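Local coordinates for protein adenylate isopentenyltransferase (Humulus lupulus, PDB 3A8T) that catalyses transfer of the isopentenyl group of dimethylallyl diphosphate to AMP, ADP or ATP, a step of cytokinin biosynthesis in hop, at residues L42-G47 with S141-L146; F177-V182 with K285-K290. All coordinates share one frame; numbering follows the deposited sequence.

Interaction 1: L42-G47 with S141-L146. With ATP (adenosine-5'-triphosphate), chain B.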
loop_
_atom_site.group_PDB
_atom_site.type_symbol
_atom_site.label_atom_id
_atom_site.label_comp_id
_atom_site.label_asym_id
_atom_site.label_seq_id
_atom_site.Cartn_x
_atom_site.Cartn_y
_atom_site.Cartn_z
ATOM N N LEU A 42 2.491 19.819 -3.780
ATOM C CA LEU A 42 2.038 18.501 -3.498
ATOM C C LEU A 42 3.036 17.722 -2.654
ATOM O O LEU A 42 4.197 17.578 -3.001
ATOM C CB LEU A 42 1.752 17.737 -4.802
ATOM C CG LEU A 42 1.396 16.247 -4.605
ATOM C CD1 LEU A 42 0.007 16.039 -3.926
ATOM C CD2 LEU A 42 1.506 15.581 -5.946
ATOM N N LEU A 43 2.570 17.223 -1.526
ATOM C CA LEU A 43 3.433 16.440 -0.670
ATOM C C LEU A 43 3.316 15.000 -1.135
ATOM O O LEU A 43 2.199 14.519 -1.381
ATOM C CB LEU A 43 2.991 16.574 0.777
ATOM C CG LEU A 43 3.817 15.880 1.852
ATOM C CD1 LEU A 43 5.317 16.296 1.754
ATOM C CD2 LEU A 43 3.198 16.270 3.197
ATOM N N VAL A 44 4.450 14.330 -1.276
ATOM C CA VAL A 44 4.448 12.957 -1.732
ATOM C C VAL A 44 5.081 12.040 -0.702
ATOM O O VAL A 44 6.215 12.208 -0.348
ATOM C CB VAL A 44 5.189 12.847 -3.089
ATOM C CG1 VAL A 44 5.199 11.372 -3.589
ATOM C CG2 VAL A 44 4.538 13.803 -4.089
ATOM N N LEU A 45 4.317 11.090 -0.191
ATOM C CA LEU A 45 4.832 10.176 0.814
ATOM C C LEU A 45 5.110 8.873 0.120
ATOM O O LEU A 45 4.178 8.215 -0.346
ATOM C CB LEU A 45 3.844 9.963 1.997
ATOM C CG LEU A 45 3.327 11.207 2.765
ATOM C CD1 LEU A 45 2.819 10.808 4.100
ATOM C CD2 LEU A 45 4.375 12.289 2.860
ATOM N N MET A 46 6.398 8.531 0.059
ATOM C CA MET A 46 6.925 7.346 -0.593
ATOM C C MET A 46 7.610 6.294 0.291
ATOM O O MET A 46 8.079 6.568 1.409
ATOM C CB MET A 46 7.924 7.764 -1.658
ATOM C CG MET A 46 7.298 8.239 -2.956
ATOM S SD MET A 46 8.593 8.694 -4.162
ATOM C CE MET A 46 9.592 9.440 -3.007
ATOM N N GLY A 47 7.683 5.087 -0.251
ATOM C CA GLY A 47 8.300 3.988 0.452
ATOM C C GLY A 47 7.649 2.657 0.086
ATOM O O GLY A 47 6.545 2.598 -0.488
ATOM N N SER A 141 4.414 3.398 -10.486
ATOM C CA SER A 141 3.838 3.638 -11.796
ATOM C C SER A 141 2.701 4.688 -11.703
ATOM O O SER A 141 2.475 5.459 -12.656
ATOM C CB SER A 141 3.289 2.347 -12.403
ATOM O OG SER A 141 2.002 1.983 -11.879
ATOM N N PHE A 142 1.973 4.719 -10.587
ATOM C CA PHE A 142 0.905 5.699 -10.417
ATOM C C PHE A 142 1.495 7.026 -10.006
ATOM O O PHE A 142 1.063 8.066 -10.478
ATOM C CB PHE A 142 -0.138 5.244 -9.373
ATOM C CG PHE A 142 -1.275 4.399 -9.951
ATOM C CD1 PHE A 142 -1.164 3.798 -11.207
ATOM C CD2 PHE A 142 -2.465 4.217 -9.241
ATOM C CE1 PHE A 142 -2.223 3.044 -11.744
ATOM C CE2 PHE A 142 -3.505 3.458 -9.784
ATOM C CZ PHE A 142 -3.377 2.885 -11.031
ATOM N N ILE A 143 2.483 6.998 -9.128
ATOM C CA ILE A 143 3.106 8.232 -8.708
ATOM C C ILE A 143 3.726 8.946 -9.923
ATOM O O ILE A 143 3.548 10.148 -10.110
ATOM C CB ILE A 143 4.195 7.978 -7.684
ATOM C CG1 ILE A 143 3.591 7.453 -6.369
ATOM C CG2 ILE A 143 4.946 9.252 -7.421
ATOM C CD1 ILE A 143 4.602 6.686 -5.452
ATOM N N HIS A 144 4.458 8.212 -10.744
ATOM C CA HIS A 144 5.088 8.789 -11.945
ATOM C C HIS A 144 4.084 9.291 -12.988
ATOM O O HIS A 144 4.194 10.409 -13.476
ATOM C CB HIS A 144 6.079 7.768 -12.557
ATOM C CG HIS A 144 6.284 7.917 -14.029
ATOM N ND1 HIS A 144 5.416 7.373 -14.962
ATOM C CD2 HIS A 144 7.230 8.571 -14.739
ATOM C CE1 HIS A 144 5.815 7.688 -16.179
ATOM N NE2 HIS A 144 6.912 8.415 -16.072
ATOM N N ALA A 145 3.099 8.476 -13.328
ATOM C CA ALA A 145 2.101 8.892 -14.292
ATOM C C ALA A 145 1.495 10.233 -13.877
ATOM O O ALA A 145 1.355 11.137 -14.702
ATOM C CB ALA A 145 0.997 7.854 -14.399
ATOM N N LEU A 146 1.150 10.350 -12.600
ATOM C CA LEU A 146 0.539 11.558 -12.099
ATOM C C LEU A 146 1.431 12.777 -12.076
ATOM O O LEU A 146 0.997 13.841 -12.475
ATOM C CB LEU A 146 -0.009 11.348 -10.688
ATOM C CG LEU A 146 -0.464 12.642 -9.987
ATOM C CD1 LEU A 146 -1.771 13.145 -10.628
ATOM C CD2 LEU A 146 -0.696 12.380 -8.539
HETATM P PG ATP B . 4.229 -2.880 -11.422
HETATM O O1G ATP B . 3.861 -1.892 -12.485
HETATM O O2G ATP B . 3.160 -4.108 -11.504
HETATM O O3G ATP B . 5.708 -3.471 -11.687
HETATM P PB ATP B . 3.679 -0.735 -9.784
HETATM O O1B ATP B . 4.710 0.256 -9.833
HETATM O O2B ATP B . 2.693 -0.470 -10.955
HETATM O O3B ATP B . 4.278 -2.210 -9.896
HETATM P PA ATP B . 3.129 -1.557 -7.143
HETATM O O1A ATP B . 4.527 -1.885 -6.906
HETATM O O2A ATP B . 2.598 -0.807 -5.804
HETATM O O3A ATP B . 2.856 -0.522 -8.398
HETATM O "O5'" ATP B . 2.186 -2.877 -7.249
HETATM C "C5'" ATP B . 2.754 -3.917 -7.996
HETATM C "C4'" ATP B . 2.062 -5.193 -7.559
HETATM O "O4'" ATP B . 2.273 -5.372 -6.153
HETATM C "C3'" ATP B . 0.522 -5.183 -7.721
HETATM O "O3'" ATP B . 0.146 -5.610 -9.028
HETATM C "C2'" ATP B . 0.070 -6.143 -6.607
HETATM O "O2'" ATP B . 0.108 -7.453 -7.056
HETATM C "C1'" ATP B . 1.072 -5.937 -5.494
HETATM N N9 ATP B . 0.537 -4.994 -4.474
HETATM C C8 ATP B . 0.786 -3.625 -4.395
HETATM N N7 ATP B . 0.071 -3.078 -3.433
HETATM C C5 ATP B . -0.677 -4.043 -2.827
HETATM C C6 ATP B . -1.644 -4.096 -1.746
HETATM N N6 ATP B . -2.028 -2.981 -1.045
HETATM N N1 ATP B . -2.180 -5.295 -1.436
HETATM C C2 ATP B . -1.840 -6.399 -2.088
HETATM N N3 ATP B . -0.960 -6.403 -3.091
HETATM C C4 ATP B . -0.366 -5.291 -3.495
#
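Ile143, on helix 140-147, turns its branched side chain toward strand 41-46 and meets Val44 and Met46 with two different branches. Ile143 CD1 lies 4.0 Å from Met46 CG, the two side chains crossing at a slant. On the other branch, Ile143 CG2 approaches Val44 CG1 more loosely at 4.4 Å. This division follows from the first torsion of Ile143 (chi1 -67°): CG1 stands anti to the carbonyl carbon and carries CD1 toward the glycine end of the strand, while CG2, anti to the backbone N, hangs over Val44. Met46 lays its CG beside its own backbone N and bends at chi3, and it is the CG methylene rather than the sulfur that takes the contact. No hydrogen bond joins the two segments; the interface is small, buried and wholly apolar. Neighbouring strands extend it, with Phe177 of strand 174-181 touching both Val44 and Met46, and Leu135 of strand 132-136 touching Leu146.

Helix 140-147 also serves the nucleotide, which its N-terminal end grips. Ser141 N donates to ATP O1B at 3.2 Å, with an N-H...O angle of 149°, and Ser141 OG donates to ATP O2B at 2.7 Å, so one residue holds two oxygens of the beta phosphate. Strand 41-46 meanwhile runs into Gly47, the first residue of the ATP-binding segment that continues to Ser54. The backbone angles of Gly47 would force any CB against the carbonyl O of Met46, reason enough for a glycine. A central parallel strand leading into a Walker A loop, with a helix packed over it, is the arrangement of P-loop nucleotide-binding folds.

Interaction 2: F177-V182 with K285-K290. With ATP (adenosine-5'-triphosphate), chain B.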
loop_
_atom_site.group_PDB
_atom_site.type_symbol
_atom_site.label_atom_id
_atom_site.label_comp_id
_atom_site.label_asym_id
_atom_site.label_seq_id
_atom_site.Cartn_x
_atom_site.Cartn_y
_atom_site.Cartn_z
ATOM N N PHE A 177 9.081 15.315 -1.331
ATOM C CA PHE A 177 9.045 13.874 -1.283
ATOM C C PHE A 177 9.537 13.363 0.037
ATOM O O PHE A 177 10.690 13.549 0.352
ATOM C CB PHE A 177 9.985 13.281 -2.332
ATOM C CG PHE A 177 9.646 13.619 -3.743
ATOM C CD1 PHE A 177 8.621 12.958 -4.406
ATOM C CD2 PHE A 177 10.380 14.583 -4.436
ATOM C CE1 PHE A 177 8.322 13.246 -5.744
ATOM C CE2 PHE A 177 10.092 14.887 -5.775
ATOM C CZ PHE A 177 9.060 14.216 -6.426
ATOM N N LEU A 178 8.687 12.729 0.826
ATOM C CA LEU A 178 9.164 12.140 2.066
ATOM C C LEU A 178 9.247 10.651 1.728
ATOM O O LEU A 178 8.274 10.073 1.229
ATOM C CB LEU A 178 8.191 12.331 3.212
ATOM C CG LEU A 178 7.904 13.777 3.604
ATOM C CD1 LEU A 178 6.947 13.854 4.783
ATOM C CD2 LEU A 178 9.219 14.437 3.928
ATOM N N TRP A 179 10.408 10.062 1.961
ATOM C CA TRP A 179 10.615 8.653 1.703
ATOM C C TRP A 179 10.868 7.970 3.059
ATOM O O TRP A 179 11.864 8.261 3.727
ATOM C CB TRP A 179 11.800 8.454 0.736
ATOM C CG TRP A 179 12.358 7.066 0.663
ATOM C CD1 TRP A 179 11.668 5.888 0.758
ATOM C CD2 TRP A 179 13.717 6.702 0.408
ATOM N NE1 TRP A 179 12.519 4.817 0.581
ATOM C CE2 TRP A 179 13.776 5.290 0.366
ATOM C CE3 TRP A 179 14.896 7.432 0.223
ATOM C CZ2 TRP A 179 14.962 4.598 0.142
ATOM C CZ3 TRP A 179 16.086 6.741 0.005
ATOM C CH2 TRP A 179 16.113 5.341 -0.034
ATOM N N VAL A 180 9.931 7.100 3.470
ATOM C CA VAL A 180 10.059 6.378 4.731
ATOM C C VAL A 180 10.795 5.085 4.444
ATOM O O VAL A 180 10.317 4.234 3.724
ATOM C CB VAL A 180 8.661 6.081 5.413
ATOM C CG1 VAL A 180 8.861 5.445 6.763
ATOM C CG2 VAL A 180 7.902 7.379 5.606
ATOM N N ASP A 181 11.985 4.962 4.999
ATOM C CA ASP A 181 12.799 3.805 4.749
ATOM C C ASP A 181 12.940 2.918 6.001
ATOM O O ASP A 181 12.930 3.380 7.147
ATOM C CB ASP A 181 14.146 4.323 4.211
ATOM C CG ASP A 181 15.122 3.209 3.801
ATOM O OD1 ASP A 181 14.766 2.287 3.004
ATOM O OD2 ASP A 181 16.276 3.287 4.269
ATOM N N VAL A 182 13.050 1.621 5.751
ATOM C CA VAL A 182 13.198 0.636 6.794
ATOM C C VAL A 182 14.267 -0.358 6.330
ATOM O O VAL A 182 14.311 -0.713 5.157
ATOM C CB VAL A 182 11.865 -0.096 6.984
ATOM C CG1 VAL A 182 11.981 -1.182 8.025
ATOM C CG2 VAL A 182 10.816 0.917 7.406
ATOM N N LYS A 285 13.340 0.366 -7.110
ATOM C CA LYS A 285 12.635 1.301 -7.947
ATOM C C LYS A 285 12.779 2.713 -7.326
ATOM O O LYS A 285 13.094 3.702 -8.013
ATOM C CB LYS A 285 11.201 0.828 -7.979
ATOM C CG LYS A 285 10.256 1.458 -8.972
ATOM C CD LYS A 285 9.010 0.592 -9.064
ATOM C CE LYS A 285 9.385 -0.796 -9.568
ATOM N NZ LYS A 285 8.214 -1.563 -10.101
ATOM N N ILE A 286 12.572 2.826 -6.023
ATOM C CA ILE A 286 12.730 4.128 -5.394
ATOM C C ILE A 286 14.162 4.617 -5.547
ATOM O O ILE A 286 14.410 5.780 -5.829
ATOM C CB ILE A 286 12.352 4.102 -3.904
ATOM C CG1 ILE A 286 10.834 3.956 -3.779
ATOM C CG2 ILE A 286 12.856 5.377 -3.224
ATOM C CD1 ILE A 286 10.346 3.373 -2.477
ATOM N N LEU A 287 15.105 3.715 -5.372
ATOM C CA LEU A 287 16.487 4.071 -5.534
ATOM C C LEU A 287 16.731 4.629 -6.945
ATOM O O LEU A 287 17.561 5.497 -7.115
ATOM C CB LEU A 287 17.376 2.855 -5.238
ATOM C CG LEU A 287 17.386 2.530 -3.738
ATOM C CD1 LEU A 287 18.007 1.182 -3.499
ATOM C CD2 LEU A 287 18.147 3.616 -2.961
ATOM N N ARG A 288 15.997 4.174 -7.946
ATOM C CA ARG A 288 16.214 4.701 -9.290
ATOM C C ARG A 288 15.672 6.123 -9.506
ATOM O O ARG A 288 16.122 6.813 -10.404
ATOM C CB ARG A 288 15.615 3.752 -10.366
ATOM C CG ARG A 288 16.547 2.621 -10.884
ATOM C CD ARG A 288 17.259 1.833 -9.746
ATOM N NE ARG A 288 17.089 0.372 -9.879
ATOM C CZ ARG A 288 17.536 -0.563 -9.032
ATOM N NH1 ARG A 288 18.221 -0.253 -7.933
ATOM N NH2 ARG A 288 17.264 -1.834 -9.291
ATOM N N LEU A 289 14.706 6.565 -8.710
ATOM C CA LEU A 289 14.180 7.913 -8.883
ATOM C C LEU A 289 15.119 8.849 -8.185
ATOM O O LEU A 289 15.075 10.072 -8.381
ATOM C CB LEU A 289 12.815 8.060 -8.273
ATOM C CG LEU A 289 11.917 6.923 -8.662
ATOM C CD1 LEU A 289 11.897 5.986 -7.511
ATOM C CD2 LEU A 289 10.541 7.400 -8.960
ATOM N N LYS A 290 15.972 8.228 -7.379
ATOM C CA LYS A 290 16.994 8.881 -6.605
ATOM C C LYS A 290 18.262 8.750 -7.448
ATOM O O LYS A 290 19.373 8.551 -6.929
ATOM C CB LYS A 290 17.176 8.133 -5.280
ATOM C CG LYS A 290 17.825 8.961 -4.186
ATOM C CD LYS A 290 18.567 8.099 -3.208
ATOM C CE LYS A 290 19.359 8.970 -2.253
ATOM N NZ LYS A 290 20.185 8.171 -1.255
HETATM P PG ATP B . 4.229 -2.880 -11.422
HETATM O O1G ATP B . 3.861 -1.892 -12.485
HETATM O O2G ATP B . 3.160 -4.108 -11.504
HETATM O O3G ATP B . 5.708 -3.471 -11.687
HETATM P PB ATP B . 3.679 -0.735 -9.784
HETATM O O1B ATP B . 4.710 0.256 -9.833
HETATM O O2B ATP B . 2.693 -0.470 -10.955
HETATM O O3B ATP B . 4.278 -2.210 -9.896
HETATM P PA ATP B . 3.129 -1.557 -7.143
HETATM O O1A ATP B . 4.527 -1.885 -6.906
HETATM O O2A ATP B . 2.598 -0.807 -5.804
HETATM O O3A ATP B . 2.856 -0.522 -8.398
HETATM O "O5'" ATP B . 2.186 -2.877 -7.249
HETATM C "C5'" ATP B . 2.754 -3.917 -7.996
HETATM C "C4'" ATP B . 2.062 -5.193 -7.559
HETATM O "O4'" ATP B . 2.273 -5.372 -6.153
HETATM C "C3'" ATP B . 0.522 -5.183 -7.721
HETATM O "O3'" ATP B . 0.146 -5.610 -9.028
HETATM C "C2'" ATP B . 0.070 -6.143 -6.607
HETATM O "O2'" ATP B . 0.108 -7.453 -7.056
HETATM C "C1'" ATP B . 1.072 -5.937 -5.494
HETATM N N9 ATP B . 0.537 -4.994 -4.474
HETATM C C8 ATP B . 0.786 -3.625 -4.395
HETATM N N7 ATP B . 0.071 -3.078 -3.433
HETATM C C5 ATP B . -0.677 -4.043 -2.827
HETATM C C6 ATP B . -1.644 -4.096 -1.746
HETATM N N6 ATP B . -2.028 -2.981 -1.045
HETATM N N1 ATP B . -2.180 -5.295 -1.436
HETATM C C2 ATP B . -1.840 -6.399 -2.088
HETATM N N3 ATP B . -0.960 -6.403 -3.091
HETATM C C4 ATP B . -0.366 -5.291 -3.495
#
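A CH-pi contact fastens the C-terminal end of the long helix 257-289 to strand 174-181, beside the edge strand 296-300 of the parallel sheet. Ile286 sets its CG2 methyl over one face of the Trp179 indole, 3.8 Å from the centroid of the five-membered ring and 15° off the ring normal. The closest carbon is Trp179 CE2, 3.7 Å from Ile286 CG2. Ile286 CD1 comes within 4.0 Å of Trp179 NE1. The indole reaches the helix because Trp179 CG stands anti to the backbone N (chi1 164°), which swings the ring out from the strand. Its opposite face carries Asp181 CB toward the rim, so the ring is held between its own strand and the helix. Farther out, Leu287 CD2 approaches Trp179 CH2 obliquely at 4.0 Å, and the aliphatic part of Lys290 adds a looser touch through CD. An alanine in place of Trp179 removes the indole, and is likely to leave Ile286 CG2 without its CH-pi partner and open a gap between strand and helix. Ile286 also touches Asn140 of the ATP site. One residue earlier, Lys285 extends toward the triphosphate, its NZ 3.5 Å from ATP O3G. The contact with the strand is thus one of dispersion and CH-pi attraction, with no hydrogen bond across it, while the neighbouring lysine probably offers its charge to the gamma phosphate.

Overall arrangement
Interactions 1 and 2 lie on neighbouring strands of one parallel sheet, their centres about 10 Å apart. Backbone pairing joins strands 41-46 and 174-181: Met46 N lies 2.7 Å from Leu178 O, a probable hydrogen bond. Interaction 1 belongs to the core, its touching residues all buried and meeting through aliphatic carbons. Interaction 2 is only partly buried: an aromatic face dominates, and two exposed residues, Leu287 and Lys290, border it. Helix 257-289 also reaches the end of strand 41-46, where Ile286 CD1 packs against Gly47 CA at 3.6 Å. In both, the helical segment also reaches ATP, by residues that take no part in the packing on the strand.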